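Local structure of glucose-6-phosphate acetyltransferase 1 (Arabidopsis thaliana, 3T90) at the interface of chains A and B. The protein catalyses transfer of the acetyl group from acetyl-CoA to D-glucosamine 6-phosphate, giving N-acetyl-D-glucosamine 6-phosphate on the route to UDP-N-acetylglucosamine. Sequence-based numbering; all coordinates share one arbitrary frame. Chains: chain A/B, Glucose-6-phosphate acetyltransferase 1.

Contact 1: the interface of chains A and B. Residues chain A 10, 40-41, 44, 51, 53, 88; chain B 73-76, 80-81.
A:Arg40 leaves its helix with CG anti to the backbone N (chi1 176°), then bends at chi2 and chi3, which turns the guanidinium back across the backbone of chain B. There NH1 meets the carbonyl O of B:Lys75 at 2.8 Å, on a lone pair and near the guanidinium plane. A weak bond runs from NH1 to O of B:Gly81, while NH2 reaches O of B:Cys80 through water 3. CB of B:Lys74 lies over one guanidinium face and CB of B:Cys80 over the other, both toward the rim, so packing and bonding fix the group's rotation.

B:Phe76 has CG beside the backbone N (chi1 -72°) and drives its ring tip into chain A. CE2 touches CD1 of A:Ile53 at 3.6 Å, with that methyl at the ring edge, and CD2 of A:Leu10 tip to tip at 3.7 Å; CG of A:Arg40 lies over one face, toward its rim.

The extended B:Lys75 chain, bent at chi4, brings NZ to OD1 of A:Asp88 at 2.8 Å, above the carboxylate plane, in a salt bridge. NZ also pairs with OE1 of B:Glu73 at 2.8 Å, so one ammonium probably offsets two carboxylates. Water 2 joins NE2 of A:His51 to B:Glu73 and to O of B:Lys74.

The site lies where strand 63-74 of chain B and the following loop meet helix 34-45 and strands 51-58 and 82-91 of chain A, bringing A:Asp88 beside B:Lys75 and B:Phe76, positions that probably bind substrate.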
ATOM      1  N   LEU A  10       6.162 -17.732   2.037  1.00  8.73           N
ATOM      2  CA  LEU A  10       6.380 -17.911   3.463  1.00  8.59           C
ATOM      3  C   LEU A  10       5.519 -19.041   4.038  1.00  8.83           C
ATOM      4  O   LEU A  10       4.331 -19.171   3.728  1.00  9.52           O
ATOM      5  CB  LEU A  10       6.043 -16.594   4.146  1.00  8.82           C
ATOM      6  CG  LEU A  10       6.312 -16.499   5.661  1.00  8.78           C
ATOM      7  CD1 LEU A  10       7.899 -16.407   5.912  1.00 12.49           C
ATOM      8  CD2 LEU A  10       5.550 -15.335   6.241  1.00  8.77           C
ATOM      9  N   ARG A  40       0.316 -13.387  13.498  1.00  9.53           N
ATOM     10  CA  ARG A  40       0.348 -12.471  12.361  1.00  9.07           C
ATOM     11  C   ARG A  40       0.421 -13.265  11.065  1.00 10.76           C
ATOM     12  O   ARG A  40      -0.191 -12.876  10.064  1.00 10.30           O
ATOM     13  CB  ARG A  40       1.580 -11.549  12.571  1.00  9.43           C
ATOM     14  CG  ARG A  40       1.866 -10.507  11.354  1.00  8.74           C
ATOM     15  CD  ARG A  40       0.629  -9.762  10.845  1.00  6.84           C
ATOM     16  NE  ARG A  40      -0.189  -9.223  11.929  1.00 10.52           N
ATOM     17  CZ  ARG A  40      -0.045  -7.995  12.379  1.00  9.14           C
ATOM     18  NH1 ARG A  40       0.954  -7.172  11.949  1.00  9.17           N
ATOM     19  NH2 ARG A  40      -0.949  -7.544  13.222  1.00 10.75           N
ATOM     20  N   PHE A  41       1.085 -14.440  11.056  1.00  7.94           N
ATOM     21  CA  PHE A  41       1.051 -15.320   9.865  1.00  8.06           C
ATOM     22  C   PHE A  41      -0.374 -15.692   9.530  1.00  9.73           C
ATOM     23  O   PHE A  41      -0.785 -15.595   8.362  1.00 12.39           O
ATOM     24  CB  PHE A  41       1.891 -16.599  10.172  1.00  9.84           C
ATOM     25  CG  PHE A  41       1.936 -17.564   8.989  1.00 10.40           C
ATOM     26  CD1 PHE A  41       2.976 -17.462   8.049  1.00  9.93           C
ATOM     27  CD2 PHE A  41       0.950 -18.503   8.745  1.00 13.67           C
ATOM     28  CE1 PHE A  41       3.004 -18.219   6.935  1.00 10.19           C
ATOM     29  CE2 PHE A  41       1.002 -19.340   7.594  1.00 13.52           C
ATOM     30  CZ  PHE A  41       2.038 -19.172   6.698  1.00 14.10           C
ATOM     31  N   ILE A  44      -2.344 -12.685   8.038  1.00 13.54           N
ATOM     32  CA  ILE A  44      -1.990 -12.403   6.640  1.00 13.68           C
ATOM     33  C   ILE A  44      -2.488 -13.502   5.741  1.00 14.35           C
ATOM     34  O   ILE A  44      -3.027 -13.212   4.645  1.00 14.51           O
ATOM     35  CB  ILE A  44      -0.463 -12.168   6.527  1.00 11.79           C
ATOM     36  CG1 ILE A  44      -0.111 -10.804   7.153  1.00 11.06           C
ATOM     37  CG2 ILE A  44      -0.019 -12.186   4.977  1.00 11.40           C
ATOM     38  CD1 ILE A  44       1.422 -10.609   7.331  1.00 13.60           C
ATOM     39  N   HIS A  51      -2.704 -11.038  -0.424  1.00 10.28           N
ATOM     40  CA  HIS A  51      -1.502 -10.618   0.423  1.00 12.53           C
ATOM     41  C   HIS A  51      -0.543 -11.807   0.464  1.00 15.08           C
ATOM     42  O   HIS A  51      -0.831 -12.694   1.346  1.00 16.37           O
ATOM     43  CB  HIS A  51      -1.958 -10.152   1.839  1.00 13.87           C
ATOM     44  CG  HIS A  51      -0.909  -9.347   2.602  1.00 15.27           C
ATOM     45  ND1 HIS A  51      -1.162  -8.685   3.802  1.00 18.91           N
ATOM     46  CD2 HIS A  51       0.357  -9.082   2.285  1.00 13.75           C
ATOM     47  CE1 HIS A  51      -0.034  -8.079   4.191  1.00 17.71           C
ATOM     48  NE2 HIS A  51       0.920  -8.369   3.307  1.00 13.44           N
ATOM     49  N   ILE A  53       3.571 -13.270   0.666  1.00  8.89           N
ATOM     50  CA  ILE A  53       4.928 -13.063   1.043  1.00  8.20           C
ATOM     51  C   ILE A  53       5.817 -14.099   0.358  1.00 10.10           C
ATOM     52  O   ILE A  53       5.569 -15.319   0.552  1.00 10.25           O
ATOM     53  CB  ILE A  53       5.122 -13.143   2.553  1.00  8.79           C
ATOM     54  CG1 ILE A  53       4.156 -12.130   3.221  1.00 11.72           C
ATOM     55  CG2 ILE A  53       6.628 -12.920   2.898  1.00  9.22           C
ATOM     56  CD1 ILE A  53       4.296 -12.072   4.727  1.00 12.30           C
ATOM     57  N   ASP A  88       8.667  -4.520   1.964  1.00  7.07           N
ATOM     58  CA  ASP A  88       9.491  -5.386   2.819  1.00  7.21           C
ATOM     59  C   ASP A  88      10.405  -6.306   2.028  1.00  7.58           C
ATOM     60  O   ASP A  88      10.549  -7.511   2.308  1.00  8.96           O
ATOM     61  CB  ASP A  88       8.599  -6.139   3.833  1.00  7.91           C
ATOM     62  CG  ASP A  88       7.789  -5.227   4.780  1.00  8.50           C
ATOM     63  OD1 ASP A  88       8.069  -3.987   4.759  1.00 10.70           O
ATOM     64  OD2 ASP A  88       6.926  -5.760   5.444  1.00  9.74           O
TER
ATOM     65  N   GLU B  73      -1.894  -2.143   6.225  1.00  7.48           N
ATOM     66  CA  GLU B  73      -1.074  -3.339   5.891  1.00  7.04           C
ATOM     67  C   GLU B  73      -0.502  -3.910   7.191  1.00  7.76           C
ATOM     68  O   GLU B  73       0.243  -3.189   7.867  1.00  9.08           O
ATOM     69  CB  GLU B  73       0.082  -2.900   5.035  1.00  6.91           C
ATOM     70  CG  GLU B  73       0.978  -4.152   4.643  1.00  7.31           C
ATOM     71  CD  GLU B  73       2.340  -3.718   4.209  1.00  8.48           C
ATOM     72  OE1 GLU B  73       3.273  -4.545   4.108  1.00 10.16           O
ATOM     73  OE2 GLU B  73       2.624  -2.524   3.988  1.00 10.13           O
ATOM     74  N   LYS B  74      -0.803  -5.158   7.485  1.00  6.27           N
ATOM     75  CA  LYS B  74      -0.135  -5.834   8.614  1.00  7.03           C
ATOM     76  C   LYS B  74       1.190  -6.389   8.181  1.00  9.11           C
ATOM     77  O   LYS B  74       1.292  -7.021   7.132  1.00  9.00           O
ATOM     78  CB  LYS B  74      -1.009  -6.951   9.091  1.00  9.47           C
ATOM     79  CG  LYS B  74      -2.343  -6.417   9.716  1.00 10.61           C
ATOM     80  CD  LYS B  74      -3.215  -7.545  10.210  1.00 16.35           C
ATOM     81  CE  LYS B  74      -4.505  -6.907  10.725  1.00 20.46           C
ATOM     82  NZ  LYS B  74      -5.510  -6.819   9.586  1.00 28.66           N
ATOM     83  N   LYS B  75       2.217  -6.200   9.023  1.00  7.78           N
ATOM     84  CA  LYS B  75       3.588  -6.646   8.729  1.00  8.26           C
ATOM     85  C   LYS B  75       4.129  -7.528   9.809  1.00  8.35           C
ATOM     86  O   LYS B  75       3.448  -7.659  10.883  1.00  8.03           O
ATOM     87  CB  LYS B  75       4.499  -5.408   8.629  1.00 10.72           C
ATOM     88  CG  LYS B  75       4.127  -4.459   7.486  1.00  8.56           C
ATOM     89  CD  LYS B  75       5.166  -3.358   7.461  1.00  8.87           C
ATOM     90  CE  LYS B  75       5.057  -2.366   6.301  1.00  9.02           C
ATOM     91  NZ  LYS B  75       5.432  -3.016   4.982  1.00  8.87           N
ATOM     92  N   PHE B  76       5.310  -8.114   9.621  1.00  9.26           N
ATOM     93  CA  PHE B  76       6.026  -8.770  10.714  1.00  8.81           C
ATOM     94  C   PHE B  76       7.024  -7.847  11.357  1.00  9.74           C
ATOM     95  O   PHE B  76       7.261  -7.915  12.560  1.00 11.79           O
ATOM     96  CB  PHE B  76       6.774 -10.054  10.212  1.00  9.09           C
ATOM     97  CG  PHE B  76       5.861 -11.198   9.875  1.00  7.68           C
ATOM     98  CD1 PHE B  76       5.471 -12.113  10.858  1.00  9.06           C
ATOM     99  CD2 PHE B  76       5.410 -11.375   8.614  1.00  9.05           C
ATOM    100  CE1 PHE B  76       4.606 -13.135  10.528  1.00 10.16           C
ATOM    101  CE2 PHE B  76       4.544 -12.409   8.304  1.00  8.75           C
ATOM    102  CZ  PHE B  76       4.175 -13.305   9.274  1.00  8.22           C
ATOM    103  N   CYS B  80       5.488  -6.874  14.670  1.00 10.41           N
ATOM    104  CA  CYS B  80       4.176  -7.225  14.010  1.00  9.83           C
ATOM    105  C   CYS B  80       3.287  -5.944  13.955  1.00 10.11           C
ATOM    106  O   CYS B  80       2.108  -5.911  14.391  1.00 12.61           O
ATOM    107  CB  CYS B  80       3.466  -8.424  14.650  1.00  9.07           C
ATOM    108  SG  CYS B  80       4.456  -9.940  14.365  1.00 13.45           S
ATOM    109  N   GLY B  81       3.892  -4.901  13.374  1.00 10.48           N
ATOM    110  CA  GLY B  81       3.225  -3.610  13.248  1.00  9.82           C
ATOM    111  C   GLY B  81       2.287  -3.506  12.068  1.00  9.50           C
ATOM    112  O   GLY B  81       2.111  -4.436  11.309  1.00 10.91           O
TER
HETATM  113  O   HOH W   1       7.266  -7.569   7.556  1.00  9.04           O
HETATM  114  O   HOH W   2       2.868  -7.086   4.820  1.00 10.86           O
HETATM  115  O   HOH W   3      -0.429  -4.913  14.573  1.00 28.48           O

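Contact 2: the interface of chains A and B. Residues chain A 20, 23, 28-32, 36-37, 40; chain B 76-80.
Two backbone hydrogen bonds join the short left-handed turn at 77-80 of chain B to the loop of chain A around A:Val28 and A:Thr29. N of B:Arg78 gives its hydrogen to O of A:Val28 at 2.8 Å, in the carbonyl plane and on a lone pair. N of B:Asn79 reaches O of A:Thr29 at 2.7 Å, but from 48° above the carbonyl plane. Within chain A, OG1 of A:Thr29, held in the crowded position (chi1 61°), bonds to O of A:Gly30, which probably helps to hold this loop in shape.

Apolar groups pack against CB, CD1 and CE1 of B:Phe76. CD1 of A:Leu23 abuts its CB at 3.7 Å, and the A:Ile20 side chain crosses B:Phe76 at about a right angle, its CD1 touching the same CB. The A:Phe37 ring comes obliquely, CD1 to CE1 of B:Phe76 at 3.6 Å. An alanine at A:Arg40 would remove the CG over the B:Phe76 ring and the guanidinium that bonds to chain B carbonyls, and would probably leave their loop less firmly held. SG of B:Cys80 packs against CG1 of A:Val32 and CG of A:Glu36, whose chain bends at chi2 (83°). B:Asn79 lays its amide alongside A:Gly30, whose CA is 3.5 Å from ND2; a glycine leaves no side chain to obstruct that approach.

A further bridge runs through water 4, from OE2 of A:Glu36 to O of B:Asn79. The tightest apolar approach puts B:Cys80 SG 3.4 Å from A:Glu36 CG.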
ATOM      1  N   ILE A  20      12.573 -13.444  10.618  1.00  8.21           N
ATOM      2  CA  ILE A  20      12.506 -12.183  11.318  1.00  8.68           C
ATOM      3  C   ILE A  20      13.919 -11.562  11.388  1.00  9.41           C
ATOM      4  O   ILE A  20      14.085 -10.352  11.124  1.00  9.88           O
ATOM      5  CB  ILE A  20      11.929 -12.397  12.737  1.00  9.85           C
ATOM      6  CG1 ILE A  20      10.501 -13.001  12.613  1.00  9.04           C
ATOM      7  CG2 ILE A  20      11.954 -11.061  13.591  1.00 13.36           C
ATOM      8  CD1 ILE A  20       9.520 -11.979  11.923  1.00 10.52           C
ATOM      9  N   LEU A  23      14.464  -9.796   8.149  1.00  8.41           N
ATOM     10  CA  LEU A  23      13.743  -8.500   8.125  1.00  8.67           C
ATOM     11  C   LEU A  23      14.500  -7.400   8.889  1.00  8.31           C
ATOM     12  O   LEU A  23      14.376  -6.237   8.532  1.00  9.83           O
ATOM     13  CB  LEU A  23      12.304  -8.606   8.641  1.00  7.71           C
ATOM     14  CG  LEU A  23      11.366  -9.406   7.733  1.00  9.98           C
ATOM     15  CD1 LEU A  23      10.003  -9.682   8.407  1.00 11.60           C
ATOM     16  CD2 LEU A  23      11.175  -8.710   6.333  1.00 11.70           C
ATOM     17  N   VAL A  28      13.759  -2.123  12.026  0.61  9.62           N
ATOM     18  CA  VAL A  28      13.530  -2.656  13.357  0.61  9.19           C
ATOM     19  C   VAL A  28      12.408  -3.704  13.290  0.61  7.65           C
ATOM     20  O   VAL A  28      11.328  -3.443  12.740  0.61  9.60           O
ATOM     21  CB  VAL A  28      13.055  -1.508  14.270  0.61  9.79           C
ATOM     22  CG1 VAL A  28      12.646  -2.035  15.676  0.61 10.52           C
ATOM     23  CG2 VAL A  28      14.085  -0.385  14.319  0.61  8.45           C
ATOM     24  N   THR A  29      12.677  -4.867  13.888  1.00  9.50           N
ATOM     25  CA  THR A  29      11.625  -5.870  14.062  1.00  9.20           C
ATOM     26  C   THR A  29      11.134  -5.992  15.478  1.00 11.42           C
ATOM     27  O   THR A  29       9.969  -6.396  15.709  1.00 11.82           O
ATOM     28  CB  THR A  29      12.044  -7.318  13.618  1.00 10.68           C
ATOM     29  OG1 THR A  29      13.171  -7.745  14.414  1.00 11.40           O
ATOM     30  CG2 THR A  29      12.531  -7.325  12.144  1.00 11.42           C
ATOM     31  N   GLY A  30      11.990  -5.686  16.421  1.00 11.81           N
ATOM     32  CA  GLY A  30      11.764  -6.166  17.801  1.00 12.85           C
ATOM     33  C   GLY A  30      12.006  -7.688  17.881  1.00 13.43           C
ATOM     34  O   GLY A  30      12.280  -8.403  16.929  1.00 14.51           O
ATOM     35  N   SER A  31      11.812  -8.236  19.079  1.00 14.60           N
ATOM     36  CA  SER A  31      12.121  -9.675  19.277  1.00 15.17           C
ATOM     37  C   SER A  31      10.798 -10.455  19.221  1.00 15.70           C
ATOM     38  O   SER A  31      10.188 -10.824  20.256  1.00 17.30           O
ATOM     39  CB  SER A  31      12.877  -9.988  20.598  1.00 16.80           C
ATOM     40  OG  SER A  31      14.102  -9.242  20.709  1.00 22.05           O
ATOM     41  N   VAL A  32      10.329 -10.754  18.002  1.00 12.10           N
ATOM     42  CA  VAL A  32       8.988 -11.300  17.732  1.00 12.29           C
ATOM     43  C   VAL A  32       8.912 -12.759  18.254  1.00 12.32           C
ATOM     44  O   VAL A  32       9.673 -13.625  17.879  1.00 12.96           O
ATOM     45  CB  VAL A  32       8.720 -11.293  16.177  1.00 11.96           C
ATOM     46  CG1 VAL A  32       7.397 -11.976  15.827  1.00 11.01           C
ATOM     47  CG2 VAL A  32       8.734  -9.831  15.624  1.00 11.81           C
ATOM     48  N   GLU A  36       3.413 -14.560  18.573  1.00  8.66           N
ATOM     49  CA  GLU A  36       3.103 -13.410  17.761  1.00  8.75           C
ATOM     50  C   GLU A  36       3.340 -13.679  16.271  1.00  9.64           C
ATOM     51  O   GLU A  36       2.501 -13.317  15.444  1.00  8.90           O
ATOM     52  CB  GLU A  36       3.939 -12.214  18.207  1.00 12.28           C
ATOM     53  CG  GLU A  36       3.463 -10.983  17.498  1.00 18.93           C
ATOM     54  CD  GLU A  36       2.228 -10.226  18.060  1.00 31.35           C
ATOM     55  OE1 GLU A  36       1.281 -10.814  18.675  1.00 29.18           O
ATOM     56  OE2 GLU A  36       2.209  -8.988  17.844  1.00 32.36           O
ATOM     57  N   PHE A  37       4.403 -14.434  15.949  1.00  8.87           N
ATOM     58  CA  PHE A  37       4.688 -14.814  14.567  1.00  7.25           C
ATOM     59  C   PHE A  37       3.468 -15.585  14.040  1.00  7.95           C
ATOM     60  O   PHE A  37       2.942 -15.261  12.951  1.00  8.48           O
ATOM     61  CB  PHE A  37       5.940 -15.688  14.432  1.00  7.79           C
ATOM     62  CG  PHE A  37       6.200 -16.132  13.008  1.00  9.71           C
ATOM     63  CD1 PHE A  37       6.938 -15.364  12.135  1.00 14.71           C
ATOM     64  CD2 PHE A  37       5.566 -17.249  12.542  1.00  9.89           C
ATOM     65  CE1 PHE A  37       7.117 -15.854  10.774  1.00 15.86           C
ATOM     66  CE2 PHE A  37       5.721 -17.715  11.229  1.00 12.68           C
ATOM     67  CZ  PHE A  37       6.499 -17.032  10.365  1.00 15.49           C
ATOM     68  N   ARG A  40       0.316 -13.387  13.498  1.00  9.53           N
ATOM     69  CA  ARG A  40       0.348 -12.471  12.361  1.00  9.07           C
ATOM     70  C   ARG A  40       0.421 -13.265  11.065  1.00 10.76           C
ATOM     71  O   ARG A  40      -0.191 -12.876  10.064  1.00 10.30           O
ATOM     72  CB  ARG A  40       1.580 -11.549  12.571  1.00  9.43           C
ATOM     73  CG  ARG A  40       1.866 -10.507  11.354  1.00  8.74           C
ATOM     74  CD  ARG A  40       0.629  -9.762  10.845  1.00  6.84           C
ATOM     75  NE  ARG A  40      -0.189  -9.223  11.929  1.00 10.52           N
ATOM     76  CZ  ARG A  40      -0.045  -7.995  12.379  1.00  9.14           C
ATOM     77  NH1 ARG A  40       0.954  -7.172  11.949  1.00  9.17           N
ATOM     78  NH2 ARG A  40      -0.949  -7.544  13.222  1.00 10.75           N
TER
ATOM     79  N   PHE B  76       5.310  -8.114   9.621  1.00  9.26           N
ATOM     80  CA  PHE B  76       6.026  -8.770  10.714  1.00  8.81           C
ATOM     81  C   PHE B  76       7.024  -7.847  11.357  1.00  9.74           C
ATOM     82  O   PHE B  76       7.261  -7.915  12.560  1.00 11.79           O
ATOM     83  CB  PHE B  76       6.774 -10.054  10.212  1.00  9.09           C
ATOM     84  CG  PHE B  76       5.861 -11.198   9.875  1.00  7.68           C
ATOM     85  CD1 PHE B  76       5.471 -12.113  10.858  1.00  9.06           C
ATOM     86  CD2 PHE B  76       5.410 -11.375   8.614  1.00  9.05           C
ATOM     87  CE1 PHE B  76       4.606 -13.135  10.528  1.00 10.16           C
ATOM     88  CE2 PHE B  76       4.544 -12.409   8.304  1.00  8.75           C
ATOM     89  CZ  PHE B  76       4.175 -13.305   9.274  1.00  8.22           C
ATOM     90  N   LEU B  77       7.616  -6.962  10.599  1.00  9.93           N
ATOM     91  CA  LEU B  77       8.580  -6.007  11.207  1.00 11.82           C
ATOM     92  C   LEU B  77       7.840  -4.989  12.090  1.00  9.72           C
ATOM     93  O   LEU B  77       6.592  -4.902  12.193  1.00 11.02           O
ATOM     94  CB  LEU B  77       9.611  -5.499  10.163  1.00 10.82           C
ATOM     95  CG  LEU B  77       9.002  -4.684   9.029  1.00 10.47           C
ATOM     96  CD1 LEU B  77       8.532  -3.256   9.447  1.00 13.99           C
ATOM     97  CD2 LEU B  77       9.891  -4.664   7.863  1.00 14.01           C
ATOM     98  N   ARG B  78       8.616  -4.213  12.882  1.00 10.02           N
ATOM     99  CA  ARG B  78       8.002  -3.273  13.790  1.00 11.18           C
ATOM    100  C   ARG B  78       7.074  -3.973  14.810  1.00 11.54           C
ATOM    101  O   ARG B  78       6.023  -3.531  15.136  1.00 13.05           O
ATOM    102  CB  ARG B  78       7.323  -2.052  13.066  1.00 11.56           C
ATOM    103  CG  ARG B  78       8.358  -1.025  12.549  1.00 12.34           C
ATOM    104  CD  ARG B  78       8.671  -0.104  13.780  1.00 20.52           C
ATOM    105  NE  ARG B  78       9.281   1.190  13.416  1.00 18.33           N
ATOM    106  CZ  ARG B  78       9.000   2.306  14.052  1.00 15.89           C
ATOM    107  NH1 ARG B  78       8.118   2.283  15.133  1.00 17.94           N
ATOM    108  NH2 ARG B  78       9.622   3.444  13.660  1.00 23.51           N
ATOM    109  N   ASN B  79       7.585  -5.117  15.346  1.00 13.01           N
ATOM    110  CA  ASN B  79       6.841  -5.889  16.353  1.00 14.15           C
ATOM    111  C   ASN B  79       5.488  -6.274  15.853  1.00 11.91           C
ATOM    112  O   ASN B  79       4.470  -6.049  16.467  1.00 13.17           O
ATOM    113  CB  ASN B  79       6.775  -5.106  17.697  1.00 16.10           C
ATOM    114  CG  ASN B  79       8.091  -5.160  18.452  1.00 19.81           C
ATOM    115  OD1 ASN B  79       8.337  -6.119  19.168  1.00 23.51           O
ATOM    116  ND2 ASN B  79       8.930  -4.127  18.288  1.00 17.52           N
ATOM    117  N   CYS B  80       5.488  -6.874  14.670  1.00 10.41           N
ATOM    118  CA  CYS B  80       4.176  -7.225  14.010  1.00  9.83           C
ATOM    119  C   CYS B  80       3.287  -5.944  13.955  1.00 10.11           C
ATOM    120  O   CYS B  80       2.108  -5.911  14.391  1.00 12.61           O
ATOM    121  CB  CYS B  80       3.466  -8.424  14.650  1.00  9.07           C
ATOM    122  SG  CYS B  80       4.456  -9.940  14.365  1.00 13.45           S
TER
HETATM  123  O   HOH W   4       3.704  -7.306  18.818  0.82 22.75           O
HETATM  124  O   HOH W   5      -0.429  -4.913  14.573  1.00 28.48           O

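The C-alpha centres of contact 1 and contact 2 are about 9 Å apart, and both include A:Arg40, B:Phe76 and B:Cys80, so they form adjoining parts of one surface. Helix 34-45 of chain A serves both, as does the stretch of chain B that follows strand 63-74. The salt bridge belongs to contact 1 and the main-chain hydrogen bonds to contact 2, while the B:Phe76 side chain packs in both. Because the enzyme is a homodimer with two-fold symmetry, each patch recurs with the chains exchanged. Positions inferred to bind substrate come from both subunits, which suggests that dimer assembly helps to shape each active site.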